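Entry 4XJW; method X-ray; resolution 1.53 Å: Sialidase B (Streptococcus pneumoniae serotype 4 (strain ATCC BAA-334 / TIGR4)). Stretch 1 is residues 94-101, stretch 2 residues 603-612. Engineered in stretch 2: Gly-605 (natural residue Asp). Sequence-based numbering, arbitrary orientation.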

# COMPACT_ATOMS: atom_id res chain seq x y z
N SER A 94 2.61 -0.22 14.00
CA SER A 94 2.76 1.21 14.32
C SER A 94 4.20 1.68 14.58
O SER A 94 4.43 2.88 14.70
N LEU A 95 5.15 0.74 14.67
CA LEU A 95 6.49 1.05 15.17
C LEU A 95 7.61 0.71 14.19
O LEU A 95 7.44 -0.11 13.30
N TRP A 96 8.75 1.36 14.38
CA TRP A 96 10.00 0.94 13.76
C TRP A 96 10.90 0.28 14.79
O TRP A 96 10.80 0.59 15.99
N GLY A 97 11.77 -0.61 14.34
CA GLY A 97 12.69 -1.30 15.23
C GLY A 97 14.13 -0.88 15.01
O GLY A 97 14.77 -0.30 15.91
N LYS A 98 14.63 -1.14 13.80
CA LYS A 98 16.01 -0.82 13.42
C LYS A 98 16.06 -0.24 12.01
O LYS A 98 15.19 -0.50 11.19
N HIS A 99 17.11 0.54 11.74
CA HIS A 99 17.34 1.14 10.43
C HIS A 99 18.85 1.37 10.33
O HIS A 99 19.45 1.92 11.25
N LYS A 100 19.44 0.89 9.23
CA LYS A 100 20.87 1.06 8.98
C LYS A 100 21.75 0.61 10.15
O LYS A 100 22.73 1.28 10.50
N GLY A 101 21.37 -0.51 10.75
CA GLY A 101 22.14 -1.11 11.83
C GLY A 101 22.03 -0.45 13.19
O GLY A 101 22.83 -0.74 14.08
N HIS A 603 22.52 -9.73 2.32
CA HIS A 603 21.12 -9.58 2.74
C HIS A 603 21.05 -8.42 3.73
O HIS A 603 21.71 -8.45 4.77
N TYR A 604 20.24 -7.40 3.43
CA TYR A 604 20.04 -6.29 4.36
C TYR A 604 18.63 -6.33 4.94
O TYR A 604 17.66 -6.30 4.20
N GLY A 605 18.53 -6.37 6.25
CA GLY A 605 17.22 -6.35 6.91
C GLY A 605 16.68 -4.92 6.99
O GLY A 605 17.28 -4.06 7.63
N ILE A 606 15.54 -4.68 6.36
CA ILE A 606 14.91 -3.35 6.37
C ILE A 606 14.50 -2.95 7.79
O ILE A 606 14.63 -1.79 8.20
N ASP A 607 14.00 -3.92 8.55
CA ASP A 607 13.64 -3.72 9.95
C ASP A 607 13.56 -5.13 10.54
O ASP A 607 13.95 -6.10 9.88
N LEU A 608 13.05 -5.26 11.77
CA LEU A 608 13.05 -6.53 12.51
C LEU A 608 12.37 -7.63 11.73
O LEU A 608 11.42 -7.38 10.99
N PRO A 609 12.84 -8.88 11.90
CA PRO A 609 12.21 -10.02 11.23
C PRO A 609 10.71 -10.13 11.51
O PRO A 609 9.96 -10.64 10.67
N SER A 610 10.26 -9.64 12.67
CA SER A 610 8.86 -9.75 13.04
C SER A 610 8.00 -8.55 12.60
O SER A 610 6.78 -8.58 12.76
N TYR A 611 8.63 -7.51 12.08
CA TYR A 611 7.88 -6.33 11.65
C TYR A 611 7.46 -6.46 10.18
O TYR A 611 8.16 -7.08 9.37
N GLY A 612 6.30 -5.90 9.86
CA GLY A 612 5.66 -6.10 8.57
C GLY A 612 6.40 -5.56 7.36
O GLY A 612 7.01 -4.49 7.39

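This is a largely buried contact between sequence-distant segments, in which the carboxylate of Asp-607 and the hydroxyl of Tyr-604 bind backbone NH groups of stretch 1 while aromatic and aliphatic side chains fill the space around them.

Asp-607 is the organizing residue. Its CA-to-CB bond runs sideways, but a t rotamer at chi1 (-162°) with chi2 of -13° brings the carboxylate onto the backbone of Gly-97 and Lys-98. Gly-97 N donates to OD2 of Asp-607 at 3.0 Å, with a second, weak bond to OD1 of Asp-607, also at 3.0 Å. Lys-98 N donates to Asp-607 OD1 at 2.7 Å with good linearity. The same OD1 accepts from its own neighbour, Leu-608 N, at 2.7 Å, so one oxygen ties down both stretches. OD2 has a further partner elsewhere in the structure. The rule is a familiar one: a buried carboxylate is paid for by backbone amides converging on it.

Gly-97 is what lets the acid come so close. An ideal CB there would point toward stretch 2 and lie 2.4 Å from Leu-608 CG and 2.7 Å from Asp-607 OD1, both clashes. The vacant space is used by Leu-608, an m,t rotamer whose CG sits 3.9 Å from Gly-97 CA; its CD2 also meets CG of Lys-98 at 3.8 Å. The Lys-98 side chain thus lends its aliphatic base to the contact while its end leads away.

Tyr-611 points toward stretch 1 in an m rotamer and supplies much of the packing. Its CE2 lies 3.6 Å from Trp-96 C, which sits at the ring edge, and 4.1 Å from CB of Leu-95, itself an m,t rotamer. At the tip, Tyr-611 OH donates to water 1 at 2.7 Å, and that water donates to Trp-96 O at 2.8 Å, so a carbonyl the phenol does not reach directly is still satisfied.

Trp-96 shows how a side chain that starts away from its partner can still pack against it. With chi1 at -90° and chi2 at 81°, the indole returns to stretch 2: CE3 comes within 3.2 Å of Asp-607 OD2, CZ3 lies 3.6 Å from Ile-606 O, and CH2 reaches CG2 of Ile-606 at 4.4 Å, a loose apolar contact.

Tyr-604 closes the other polar site. Its t rotamer carries the hydroxyl to the backbone, where Lys-100 N donates to Tyr-604 OH at 2.9 Å, approaching near the ring plane. The lysine side chain points away, so its contribution here is chiefly its amide. Water 2 completes the site, bonding His-99 ND1 at 2.7 Å and Tyr-604 OH at 2.7 Å, and donating to Ile-606 O at 2.8 Å; His-99, a t rotamer pointing away, is linked to stretch 2 through this water. The engineered Gly-605 takes no part in the contact.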

# COMPACT_ATOMS: atom_id res chain seq x y z
CB SER A 94 1.86 1.56 15.52
OG SER A 94 0.50 1.41 15.19
CB LEU A 95 6.77 0.24 16.45
CG LEU A 95 5.88 0.53 17.66
CD1 LEU A 95 6.20 -0.44 18.79
CD2 LEU A 95 6.07 1.94 18.13
CB TRP A 96 10.70 2.15 13.15
CG TRP A 96 10.31 2.39 11.72
CD1 TRP A 96 9.18 3.04 11.28
CD2 TRP A 96 11.03 1.99 10.55
NE1 TRP A 96 9.16 3.06 9.89
CE2 TRP A 96 10.28 2.42 9.42
CE3 TRP A 96 12.22 1.28 10.33
CZ2 TRP A 96 10.70 2.17 8.11
CZ3 TRP A 96 12.63 1.05 9.03
CH2 TRP A 96 11.87 1.50 7.93
CB LYS A 98 16.89 -2.07 13.44
CG LYS A 98 17.20 -2.62 14.82
CD LYS A 98 18.18 -3.80 14.77
CE LYS A 98 19.63 -3.33 14.66
NZ LYS A 98 20.54 -4.42 14.20
CB HIS A 99 16.57 2.47 10.33
CG HIS A 99 16.77 3.21 9.04
ND1 HIS A 99 16.37 2.71 7.82
CD2 HIS A 99 17.29 4.43 8.80
CE1 HIS A 99 16.66 3.58 6.88
NE2 HIS A 99 17.21 4.64 7.44
CB LYS A 100 21.19 2.50 8.60
CG LYS A 100 20.59 2.93 7.27
CD LYS A 100 20.86 4.39 7.00
CE LYS A 100 20.30 4.79 5.65
NZ LYS A 100 20.62 6.21 5.32
CB HIS A 603 20.64 -10.85 3.45
CG HIS A 603 20.48 -12.03 2.55
ND1 HIS A 603 19.25 -12.58 2.25
CD2 HIS A 603 21.40 -12.77 1.88
CE1 HIS A 603 19.42 -13.61 1.44
NE2 HIS A 603 20.71 -13.74 1.20
CB TYR A 604 20.25 -4.95 3.66
CG TYR A 604 19.82 -3.77 4.51
CD1 TYR A 604 20.62 -3.31 5.56
CD2 TYR A 604 18.61 -3.12 4.27
CE1 TYR A 604 20.22 -2.24 6.35
CE2 TYR A 604 18.21 -2.05 5.05
CZ TYR A 604 19.02 -1.62 6.09
OH TYR A 604 18.61 -0.55 6.86
CB ILE A 606 13.68 -3.35 5.44
CG1 ILE A 606 14.10 -3.53 3.98
CG2 ILE A 606 12.88 -2.06 5.60
CD1 ILE A 606 14.49 -2.23 3.32
CB ASP A 607 12.31 -2.97 10.07
CG ASP A 607 12.09 -2.34 11.45
OD1 ASP A 607 12.83 -2.68 12.41
OD2 ASP A 607 11.17 -1.50 11.59
CB LEU A 608 12.34 -6.35 13.86
CG LEU A 608 12.78 -5.18 14.73
CD1 LEU A 608 12.16 -5.24 16.12
CD2 LEU A 608 14.30 -5.11 14.81
CB PRO A 609 12.95 -11.22 11.83
CG PRO A 609 14.31 -10.69 12.13
CD PRO A 609 14.11 -9.24 12.55
CB SER A 610 8.73 -9.93 14.55
OG SER A 610 9.27 -8.81 15.22
CB TYR A 611 8.69 -5.06 11.90
CG TYR A 611 8.68 -4.58 13.33
CD1 TYR A 611 8.23 -5.39 14.37
CD2 TYR A 611 9.09 -3.29 13.65
CE1 TYR A 611 8.21 -4.93 15.68
CE2 TYR A 611 9.08 -2.82 14.96
CZ TYR A 611 8.64 -3.66 15.98
OH TYR A 611 8.61 -3.23 17.29
O HOH W 1 10.18 -1.21 18.08
O HOH W 2 16.05 0.19 6.78